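Local structure of fibronectin type III domain-containing protein (Simiduia agarivorans, 6P2K) at residues I116-R122 / D163-V169; S400-V406 / T760-L766; L506-R512 / M526-Y531. The protein probably hydrolyses the glucan backbone of xyloglucan as a glycoside hydrolase family 74 enzyme, this chain being its paired seven-bladed beta-propeller part. One frame throughout, in Å; residues are numbered along the deposited sequence.

Contact 1. Residues I116-R122 / D163-V169; sequences IAAPGWR and DRNVYSV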
loop_
_atom_site.group_PDB
_atom_site.type_symbol
_atom_site.label_atom_id
_atom_site.label_comp_id
_atom_site.label_asym_id
_atom_site.label_seq_id
_atom_site.Cartn_x
_atom_site.Cartn_y
_atom_site.Cartn_z
ATOM N N ILE B 116 8.135 58.567 -37.482
ATOM C CA ILE B 116 9.560 58.290 -37.377
ATOM C C ILE B 116 9.733 56.788 -37.205
ATOM O O ILE B 116 9.125 56.186 -36.311
ATOM C CB ILE B 116 10.208 59.057 -36.210
ATOM C CG1 ILE B 116 10.205 60.561 -36.488
ATOM C CG2 ILE B 116 11.617 58.556 -35.958
ATOM C CD1 ILE B 116 10.763 61.391 -35.356
ATOM N N ALA B 117 10.541 56.183 -38.071
ATOM C CA ALA B 117 10.910 54.778 -37.961
ATOM C C ALA B 117 12.408 54.708 -37.714
ATOM O O ALA B 117 13.196 55.229 -38.510
ATOM C CB ALA B 117 10.523 53.996 -39.218
ATOM N N ALA B 118 12.797 54.074 -36.613
ATOM C CA ALA B 118 14.185 54.076 -36.192
ATOM C C ALA B 118 14.808 52.704 -36.379
ATOM O O ALA B 118 14.239 51.704 -35.921
ATOM C CB ALA B 118 14.297 54.503 -34.724
ATOM N N PRO B 119 15.951 52.616 -37.058
ATOM C CA PRO B 119 16.668 51.340 -37.139
ATOM C C PRO B 119 16.971 50.782 -35.756
ATOM O O PRO B 119 17.322 51.516 -34.831
ATOM C CB PRO B 119 17.952 51.710 -37.888
ATOM C CG PRO B 119 17.547 52.852 -38.747
ATOM C CD PRO B 119 16.522 53.629 -37.960
ATOM N N GLY B 120 16.831 49.471 -35.620
ATOM C CA GLY B 120 17.088 48.840 -34.340
ATOM C C GLY B 120 16.780 47.362 -34.393
ATOM O O GLY B 120 16.190 46.854 -35.353
ATOM N N TRP B 121 17.189 46.674 -33.321
ATOM C CA TRP B 121 16.927 45.235 -33.226
ATOM C C TRP B 121 16.881 44.742 -31.784
ATOM O O TRP B 121 17.139 43.554 -31.562
ATOM C CB TRP B 121 17.987 44.459 -34.009
ATOM C CG TRP B 121 19.383 44.774 -33.564
ATOM C CD1 TRP B 121 20.103 44.121 -32.611
ATOM C CD2 TRP B 121 20.221 45.832 -34.047
ATOM N NE1 TRP B 121 21.342 44.700 -32.474
ATOM C CE2 TRP B 121 21.438 45.753 -33.343
ATOM C CE3 TRP B 121 20.061 46.835 -35.008
ATOM C CZ2 TRP B 121 22.490 46.639 -33.570
ATOM C CZ3 TRP B 121 21.105 47.712 -35.231
ATOM C CH2 TRP B 121 22.304 47.608 -34.516
ATOM N N ARG B 122 16.585 45.597 -30.807
ATOM C CA ARG B 122 16.426 45.214 -29.394
ATOM C C ARG B 122 17.721 44.550 -28.927
ATOM O O ARG B 122 18.806 45.097 -29.178
ATOM C CB ARG B 122 15.168 44.368 -29.253
ATOM C CG ARG B 122 13.906 45.089 -29.658
ATOM C CD ARG B 122 12.664 44.382 -29.143
ATOM N NE ARG B 122 11.478 45.205 -29.346
ATOM C CZ ARG B 122 10.878 45.904 -28.388
ATOM N NH1 ARG B 122 11.342 45.870 -27.145
ATOM N NH2 ARG B 122 9.807 46.634 -28.672
ATOM N N ASP B 163 28.164 51.413 -32.726
ATOM C CA ASP B 163 26.880 50.721 -32.731
ATOM C C ASP B 163 25.734 51.720 -32.840
ATOM O O ASP B 163 25.661 52.684 -32.070
ATOM C CB ASP B 163 26.744 49.873 -31.468
ATOM C CG ASP B 163 25.486 49.026 -31.455
ATOM O OD1 ASP B 163 24.376 49.596 -31.432
ATOM O OD2 ASP B 163 25.611 47.782 -31.484
ATOM N N ARG B 164 24.825 51.467 -33.783
ATOM C CA ARG B 164 23.788 52.415 -34.173
ATOM C C ARG B 164 22.401 52.016 -33.688
ATOM O O ARG B 164 21.418 52.649 -34.081
ATOM C CB ARG B 164 23.780 52.567 -35.694
ATOM C CG ARG B 164 23.209 51.353 -36.395
ATOM C CD ARG B 164 23.775 51.146 -37.786
ATOM N NE ARG B 164 23.554 49.774 -38.236
ATOM C CZ ARG B 164 22.406 49.327 -38.738
ATOM N NH1 ARG B 164 21.369 50.147 -38.858
ATOM N NH2 ARG B 164 22.290 48.060 -39.117
ATOM N N ASN B 165 22.302 50.992 -32.842
ATOM C CA ASN B 165 21.007 50.494 -32.387
ATOM C C ASN B 165 20.230 51.588 -31.665
ATOM O O ASN B 165 20.717 52.167 -30.690
ATOM C CB ASN B 165 21.218 49.290 -31.469
ATOM C CG ASN B 165 19.949 48.496 -31.233
ATOM O OD1 ASN B 165 18.896 48.802 -31.788
ATOM N ND2 ASN B 165 20.047 47.464 -30.404
ATOM N N VAL B 166 19.025 51.880 -32.152
ATOM C CA VAL B 166 18.122 52.829 -31.512
ATOM C C VAL B 166 17.083 52.044 -30.727
ATOM O O VAL B 166 16.485 51.093 -31.248
ATOM C CB VAL B 166 17.450 53.756 -32.539
ATOM C CG1 VAL B 166 16.446 54.667 -31.848
ATOM C CG2 VAL B 166 18.497 54.574 -33.277
ATOM N N TYR B 167 16.863 52.437 -29.474
ATOM C CA TYR B 167 15.965 51.712 -28.587
ATOM C C TYR B 167 14.593 52.361 -28.450
ATOM O O TYR B 167 13.585 51.649 -28.419
ATOM C CB TYR B 167 16.607 51.559 -27.205
ATOM C CG TYR B 167 17.837 50.681 -27.224
ATOM C CD1 TYR B 167 17.731 49.306 -27.395
ATOM C CD2 TYR B 167 19.108 51.226 -27.082
ATOM C CE1 TYR B 167 18.854 48.499 -27.417
ATOM C CE2 TYR B 167 20.239 50.426 -27.102
ATOM C CZ TYR B 167 20.106 49.065 -27.271
ATOM O OH TYR B 167 21.224 48.264 -27.293
ATOM N N SER B 168 14.514 53.689 -28.376
ATOM C CA SER B 168 13.216 54.336 -28.259
ATOM C C SER B 168 13.239 55.703 -28.929
ATOM O O SER B 168 14.293 56.318 -29.115
ATOM C CB SER B 168 12.774 54.462 -26.793
ATOM O OG SER B 168 13.877 54.699 -25.937
ATOM N N VAL B 169 12.042 56.160 -29.296
ATOM C CA VAL B 169 11.808 57.454 -29.930
ATOM C C VAL B 169 10.525 58.011 -29.330
ATOM O O VAL B 169 9.461 57.401 -29.470
ATOM C CB VAL B 169 11.675 57.337 -31.460
ATOM C CG1 VAL B 169 11.173 58.644 -32.053
ATOM C CG2 VAL B 169 12.999 56.929 -32.091
HETATM O O HOH W 1 14.512 51.082 -33.212
HETATM O O HOH W 2 15.925 48.382 -30.707
HETATM O O HOH W 3 20.817 45.469 -27.800
#

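Contact 2. Residues S400-V406 / T760-L766; sequences STYTYDV and TTPGAGL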
loop_
_atom_site.group_PDB
_atom_site.type_symbol
_atom_site.label_atom_id
_atom_site.label_comp_id
_atom_site.label_asym_id
_atom_site.label_seq_id
_atom_site.Cartn_x
_atom_site.Cartn_y
_atom_site.Cartn_z
ATOM N N SER B 400 5.203 29.242 -29.853
ATOM C CA SER B 400 6.502 29.753 -30.271
ATOM C C SER B 400 7.653 28.903 -29.744
ATOM O O SER B 400 8.764 29.409 -29.556
ATOM C CB SER B 400 6.684 31.209 -29.824
ATOM O OG SER B 400 5.510 31.964 -30.058
ATOM N N THR B 401 7.419 27.611 -29.522
ATOM C CA THR B 401 8.447 26.746 -28.965
ATOM C C THR B 401 9.272 26.112 -30.073
ATOM O O THR B 401 8.753 25.781 -31.143
ATOM C CB THR B 401 7.838 25.638 -28.103
ATOM O OG1 THR B 401 6.995 24.806 -28.912
ATOM C CG2 THR B 401 7.027 26.231 -26.959
ATOM N N TYR B 402 10.566 25.953 -29.807
ATOM C CA TYR B 402 11.405 25.066 -30.604
ATOM C C TYR B 402 11.149 23.637 -30.137
ATOM O O TYR B 402 11.565 23.248 -29.040
ATOM C CB TYR B 402 12.881 25.437 -30.464
ATOM C CG TYR B 402 13.766 24.791 -31.515
ATOM C CD1 TYR B 402 13.970 23.413 -31.529
ATOM C CD2 TYR B 402 14.392 25.557 -32.493
ATOM C CE1 TYR B 402 14.763 22.817 -32.480
ATOM C CE2 TYR B 402 15.197 24.965 -33.450
ATOM C CZ TYR B 402 15.374 23.594 -33.438
ATOM O OH TYR B 402 16.164 22.987 -34.382
ATOM N N THR B 403 10.466 22.850 -30.961
ATOM C CA THR B 403 10.152 21.467 -30.629
ATOM C C THR B 403 10.962 20.532 -31.517
ATOM O O THR B 403 10.920 20.647 -32.747
ATOM C CB THR B 403 8.655 21.190 -30.779
ATOM O OG1 THR B 403 7.915 22.158 -30.021
ATOM C CG2 THR B 403 8.320 19.796 -30.259
ATOM N N TYR B 404 11.702 19.614 -30.884
ATOM C CA TYR B 404 12.593 18.699 -31.597
ATOM C C TYR B 404 11.855 17.491 -32.167
ATOM O O TYR B 404 12.145 17.057 -33.287
ATOM C CB TYR B 404 13.686 18.166 -30.668
ATOM C CG TYR B 404 14.698 19.143 -30.105
ATOM C CD1 TYR B 404 15.782 19.572 -30.863
ATOM C CD2 TYR B 404 14.611 19.573 -28.786
ATOM C CE1 TYR B 404 16.728 20.436 -30.333
ATOM C CE2 TYR B 404 15.553 20.432 -28.246
ATOM C CZ TYR B 404 16.607 20.859 -29.022
ATOM O OH TYR B 404 17.540 21.710 -28.482
ATOM N N ASP B 405 10.942 16.908 -31.392
ATOM C CA ASP B 405 10.428 15.569 -31.657
ATOM C C ASP B 405 9.082 15.434 -30.957
ATOM O O ASP B 405 8.743 16.226 -30.071
ATOM C CB ASP B 405 11.423 14.493 -31.178
ATOM C CG ASP B 405 11.299 13.176 -31.948
ATOM O OD1 ASP B 405 10.256 12.992 -32.615
ATOM O OD2 ASP B 405 12.254 12.343 -31.912
ATOM N N VAL B 406 8.311 14.429 -31.374
ATOM C CA VAL B 406 6.998 14.153 -30.800
ATOM C C VAL B 406 6.808 12.646 -30.726
ATOM O O VAL B 406 7.346 11.894 -31.541
ATOM C CB VAL B 406 5.859 14.813 -31.618
ATOM C CG1 VAL B 406 5.812 14.249 -33.036
ATOM C CG2 VAL B 406 4.508 14.655 -30.922
ATOM N N THR B 760 6.570 18.492 -35.833
ATOM C CA THR B 760 7.107 19.502 -34.939
ATOM C C THR B 760 7.944 20.493 -35.734
ATOM O O THR B 760 8.514 20.157 -36.775
ATOM C CB THR B 760 7.952 18.862 -33.843
ATOM O OG1 THR B 760 9.086 18.211 -34.437
ATOM C CG2 THR B 760 7.134 17.841 -33.084
ATOM N N THR B 761 7.997 21.727 -35.243
ATOM C CA THR B 761 8.623 22.821 -35.965
ATOM C C THR B 761 9.684 23.484 -35.100
ATOM O O THR B 761 9.571 23.498 -33.869
ATOM C CB THR B 761 7.579 23.867 -36.382
ATOM O OG1 THR B 761 6.995 24.441 -35.208
ATOM C CG2 THR B 761 6.480 23.224 -37.216
ATOM N N PRO B 762 10.733 24.046 -35.718
ATOM C CA PRO B 762 11.783 24.754 -34.975
ATOM C C PRO B 762 11.397 26.187 -34.614
ATOM O O PRO B 762 12.104 27.141 -34.936
ATOM C CB PRO B 762 12.964 24.713 -35.947
ATOM C CG PRO B 762 12.311 24.799 -37.282
ATOM C CD PRO B 762 11.035 23.995 -37.162
ATOM N N GLY B 763 10.252 26.345 -33.956
ATOM C CA GLY B 763 9.839 27.676 -33.570
ATOM C C GLY B 763 8.352 27.893 -33.397
ATOM O O GLY B 763 7.952 28.916 -32.838
ATOM N N ALA B 764 7.515 26.957 -33.857
ATOM C CA ALA B 764 6.069 27.113 -33.737
ATOM C C ALA B 764 5.398 25.880 -33.138
ATOM O O ALA B 764 4.202 25.659 -33.364
ATOM C CB ALA B 764 5.441 27.443 -35.095
ATOM N N GLY B 765 6.140 25.065 -32.389
ATOM C CA GLY B 765 5.516 23.963 -31.681
ATOM C C GLY B 765 5.013 22.858 -32.599
ATOM O O GLY B 765 5.571 22.586 -33.662
ATOM N N LEU B 766 3.922 22.225 -32.175
ATOM C CA LEU B 766 3.434 20.989 -32.769
ATOM C C LEU B 766 2.142 21.232 -33.535
ATOM O O LEU B 766 1.243 21.929 -33.054
ATOM C CB LEU B 766 3.203 19.935 -31.686
ATOM C CG LEU B 766 2.449 18.665 -32.075
ATOM C CD1 LEU B 766 3.267 17.826 -33.048
ATOM C CD2 LEU B 766 2.099 17.869 -30.825
#

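Contact 3. Residues L506-R512 / M526-Y531; sequences LPKGVLR and MFSSNY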
loop_
_atom_site.group_PDB
_atom_site.type_symbol
_atom_site.label_atom_id
_atom_site.label_comp_id
_atom_site.label_asym_id
_atom_site.label_seq_id
_atom_site.Cartn_x
_atom_site.Cartn_y
_atom_site.Cartn_z
ATOM N N LEU B 506 26.641 4.103 -20.340
ATOM C CA LEU B 506 26.338 4.976 -21.467
ATOM C C LEU B 506 27.109 6.281 -21.314
ATOM O O LEU B 506 26.950 6.963 -20.297
ATOM C CB LEU B 506 24.843 5.247 -21.552
ATOM C CG LEU B 506 24.353 6.089 -22.737
ATOM C CD1 LEU B 506 24.519 5.337 -24.048
ATOM C CD2 LEU B 506 22.899 6.506 -22.533
ATOM N N PRO B 507 27.948 6.659 -22.278
ATOM C CA PRO B 507 28.798 7.845 -22.109
ATOM C C PRO B 507 28.000 9.142 -22.165
ATOM O O PRO B 507 26.805 9.174 -22.465
ATOM C CB PRO B 507 29.785 7.742 -23.276
ATOM C CG PRO B 507 29.054 6.954 -24.305
ATOM C CD PRO B 507 28.199 5.973 -23.554
ATOM N N LYS B 508 28.707 10.237 -21.875
ATOM C CA LYS B 508 28.081 11.530 -21.626
ATOM C C LYS B 508 27.642 12.257 -22.891
ATOM O O LYS B 508 26.998 13.306 -22.781
ATOM C CB LYS B 508 29.041 12.430 -20.840
ATOM C CG LYS B 508 30.105 13.094 -21.706
ATOM C CD LYS B 508 31.397 13.357 -20.943
ATOM C CE LYS B 508 31.175 14.278 -19.753
ATOM N NZ LYS B 508 32.427 14.503 -18.971
ATOM N N GLY B 509 27.968 11.752 -24.077
ATOM C CA GLY B 509 27.591 12.450 -25.297
ATOM C C GLY B 509 26.081 12.481 -25.475
ATOM O O GLY B 509 25.380 11.507 -25.194
ATOM N N VAL B 510 25.578 13.632 -25.943
ATOM C CA VAL B 510 24.145 13.819 -26.146
ATOM C C VAL B 510 23.604 12.723 -27.051
ATOM O O VAL B 510 24.169 12.438 -28.111
ATOM C CB VAL B 510 23.868 15.216 -26.731
ATOM C CG1 VAL B 510 22.421 15.327 -27.201
ATOM C CG2 VAL B 510 24.175 16.299 -25.704
ATOM N N LEU B 511 22.512 12.089 -26.622
ATOM C CA LEU B 511 21.829 11.082 -27.436
ATOM C C LEU B 511 20.952 11.824 -28.441
ATOM O O LEU B 511 19.752 12.026 -28.241
ATOM C CB LEU B 511 21.006 10.138 -26.567
ATOM C CG LEU B 511 21.635 9.615 -25.275
ATOM C CD1 LEU B 511 20.656 8.723 -24.514
ATOM C CD2 LEU B 511 22.925 8.873 -25.571
ATOM N N ARG B 512 21.572 12.237 -29.552
ATOM C CA ARG B 512 20.877 13.132 -30.473
ATOM C C ARG B 512 19.635 12.482 -31.071
ATOM O O ARG B 512 18.671 13.182 -31.399
ATOM C CB ARG B 512 21.816 13.616 -31.575
ATOM C CG ARG B 512 21.251 14.820 -32.298
ATOM C CD ARG B 512 22.232 15.469 -33.247
ATOM N NE ARG B 512 21.590 16.577 -33.949
ATOM C CZ ARG B 512 21.872 16.942 -35.195
ATOM N NH1 ARG B 512 22.797 16.288 -35.886
ATOM N NH2 ARG B 512 21.223 17.962 -35.751
ATOM N N MET B 526 20.251 4.141 -29.392
ATOM C CA MET B 526 20.606 5.531 -29.139
ATOM C C MET B 526 22.046 5.764 -29.581
ATOM O O MET B 526 22.891 4.872 -29.470
ATOM C CB MET B 526 20.434 5.892 -27.658
ATOM C CG MET B 526 21.322 5.085 -26.713
ATOM S SD MET B 526 20.462 4.534 -25.221
ATOM C CE MET B 526 19.327 3.320 -25.904
ATOM N N PHE B 527 22.318 6.965 -30.091
ATOM C CA PHE B 527 23.660 7.337 -30.531
ATOM C C PHE B 527 24.158 8.481 -29.657
ATOM O O PHE B 527 23.600 9.580 -29.688
ATOM C CB PHE B 527 23.686 7.730 -32.008
ATOM C CG PHE B 527 25.046 7.589 -32.650
ATOM C CD1 PHE B 527 26.098 8.417 -32.278
ATOM C CD2 PHE B 527 25.276 6.617 -33.611
ATOM C CE1 PHE B 527 27.355 8.279 -32.860
ATOM C CE2 PHE B 527 26.521 6.474 -34.200
ATOM C CZ PHE B 527 27.566 7.306 -33.822
ATOM N N SER B 528 25.207 8.213 -28.888
ATOM C CA SER B 528 25.835 9.204 -28.024
ATOM C C SER B 528 26.852 9.983 -28.850
ATOM O O SER B 528 27.845 9.417 -29.316
ATOM C CB SER B 528 26.496 8.525 -26.825
ATOM O OG SER B 528 26.972 9.480 -25.898
ATOM N N SER B 529 26.601 11.279 -29.031
ATOM C CA SER B 529 27.406 12.102 -29.927
ATOM C C SER B 529 28.884 12.027 -29.573
ATOM O O SER B 529 29.278 12.267 -28.427
ATOM C CB SER B 529 26.924 13.554 -29.879
ATOM O OG SER B 529 25.659 13.681 -30.503
ATOM N N ASN B 530 29.690 11.671 -30.577
ATOM C CA ASN B 530 31.144 11.540 -30.496
ATOM C C ASN B 530 31.591 10.346 -29.667
ATOM O O ASN B 530 32.764 10.264 -29.286
ATOM C CB ASN B 530 31.799 12.823 -29.970
ATOM C CG ASN B 530 31.565 14.005 -30.888
ATOM O OD1 ASN B 530 31.091 15.058 -30.461
ATOM N ND2 ASN B 530 31.884 13.828 -32.166
ATOM N N TYR B 531 30.695 9.402 -29.393
ATOM C CA TYR B 531 31.072 8.168 -28.711
ATOM C C TYR B 531 30.683 6.925 -29.495
ATOM O O TYR B 531 31.539 6.070 -29.746
ATOM C CB TYR B 531 30.452 8.129 -27.306
ATOM C CG TYR B 531 31.104 9.096 -26.348
ATOM C CD1 TYR B 531 32.233 8.734 -25.627
ATOM C CD2 TYR B 531 30.600 10.378 -26.176
ATOM C CE1 TYR B 531 32.841 9.618 -24.752
ATOM C CE2 TYR B 531 31.201 11.273 -25.305
ATOM C CZ TYR B 531 32.320 10.888 -24.596
ATOM O OH TYR B 531 32.916 11.778 -23.729
#

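Contact 1. Residues I116-R122 / D163-V169
Val166 N bonds to Pro119 O at 3.2 Å where strands 116-119 and 166-169 pass each other nearly antiparallel (162°), their axes 6.8 Å apart at closest approach. The strands belong to successive blades of the N-terminal beta-propeller: 116-119 lies on the second strand of one blade, 166-169 on the first strand of the next, and blade packs on blade. Ala118 CB settles between Val166 CG1, 3.6 Å away, and Val169 CG2, while Ile116 CG2 meets the other methyl of Val169. Past the strand ends the Asn165 amide lies flat on the Trp121 indole, the planes 9° apart, and Asn165 CB stands over the six-membered ring, 3.8 Å from its centroid. With CG anti to the backbone N (chi1 -165°), the amide is carried along the ring face and gripped at both ends: ND2 meets a lone pair of Arg122 O at 2.9 Å, and OD1 takes Trp121 N at 3.1 Å from above its carbonyl plane. Asp125 holds the indole NE1, next to the zinc ligand Asp124. Replacing Trp121 by alanine would probably strip the Asn165 amide of the surface it lies on and leave Asp125 without its N-H. Arg164 turns a guanidinium face to Trp121 CZ3 and forms a salt bridge with Glu133. One water accepts from Tyr167 OH, also bound by Lys212; Tyr167 CE1 lies 3.8 Å from Arg122 O.

Contact 2. Residues S400-V406 / T760-L766
Two backbone bonds join the segments: Thr403 N gives its proton to Thr761 O at 3.1 Å, and Gly765 N bonds to Thr401 O at 3.0 Å. Thr761 O has a second, weak donor in Gly763 N, part of the inverse gamma turn centred on Pro762. Ala764 N also comes near Thr401 O, but badly angled; its proton goes to Thr761 OG1 at 2.9 Å, an ST motif. That same hydroxyl donates to Gly765 O at 2.8 Å, so one threonine side chain ties together the turn pressed against Ser400-Tyr402. Gly763 O, at the crest of the turn, receives a CA-H...O contact from Ser400 CA at 3.1 Å.

Here the C-terminal seven-bladed propeller closes its ring. Strand 754-761 is second in the last blade, strand 403-409 first in the first blade, and 765-770 pairs with 7-8 from the chain's start. Thr403 OG1 is bonded to Gln415, and Thr403 O to Thr744 OG1. Thr760 OG1 has its main partners in Ser745 and Thr744; toward Thr403 O and Tyr404 O it makes only weak, unsettled approaches. Its methyl, placed anti to the carbonyl carbon (OG1 at chi1 63°), turns instead to Thr403 CG2 and Val406 CB. Asp405 points away from this interface: OD2 binds zinc, as does Asp513, and OD1 accepts Val406 N at 2.7 Å. Pro762 CA lies over one face of the Tyr402 ring, toward its rim, and Pro762 CB comes to 3.4 Å from Tyr402 CE2, while Tyr402 OH bonds to Lys693.

Contact 3. Residues L506-R512 / M526-Y531
Pro507 rests on one face of the Tyr531 ring at the open end of a beta hairpin, strands 511-516 and 524-528, the first two strands of the third blade in the C-terminal propeller. Pro507 CB stands 3.7 Å from the ring centroid, 19° off the normal, in a CH-pi contact, and CG slides along to Tyr531 CB at 3.5 Å. The ring is swung under the proline by chi1 -72°, which sets its CG anti to the carbonyl carbon. At the far end of the ring Lys508 CD packs beside Tyr531 OH, and the lysine runs on to Ser370 of the second subunit. Gly509 fills the narrow place between Ser528, Ser529 and the ring; a CB there would run into Ser529 O, Ser528 OG and Tyr531 CD2. The close approach lets Ser528 OG donate to Gly509 O at 2.7 Å. One residue on, Val510 O accepts Ser529 N at 2.8 Å. On the buried side Leu511 CD2 is laid against Ser528 CB at 3.8 Å, and Leu506 CD2 touches Met526 SD, the methionine's bent chain leading off toward Val536. Arg512 extends away to Trp616, which it meets through a hydrogen bond and a cation-pi contact. Its backbone N gives only a weak bond to Phe527 O, the oxygen that also receives the CA-H of Leu511, with CA 3.2 Å off.

How the contacts relate
Following the chain from the N terminus, contact 1 comes first: 40 residues separate its segments, and it joins the third and fourth blades of the N-terminal propeller. It is complete before contact 2 opens at Ser400. Contact 2 spans 353 residues and seals the C-terminal propeller, last blade to first. Contact 3 is nested within that long loop, bridging just 13 residues inside a single blade. Contacts 1 and 3 lie on opposite sides of the chain's centre, their centres about 44 Å apart. Contacts 2 and 3 come within about 6 Å at their nearest atoms, and one zinc relates them: Asp405 of contact 2 shares it with Asp513, directly after Arg512.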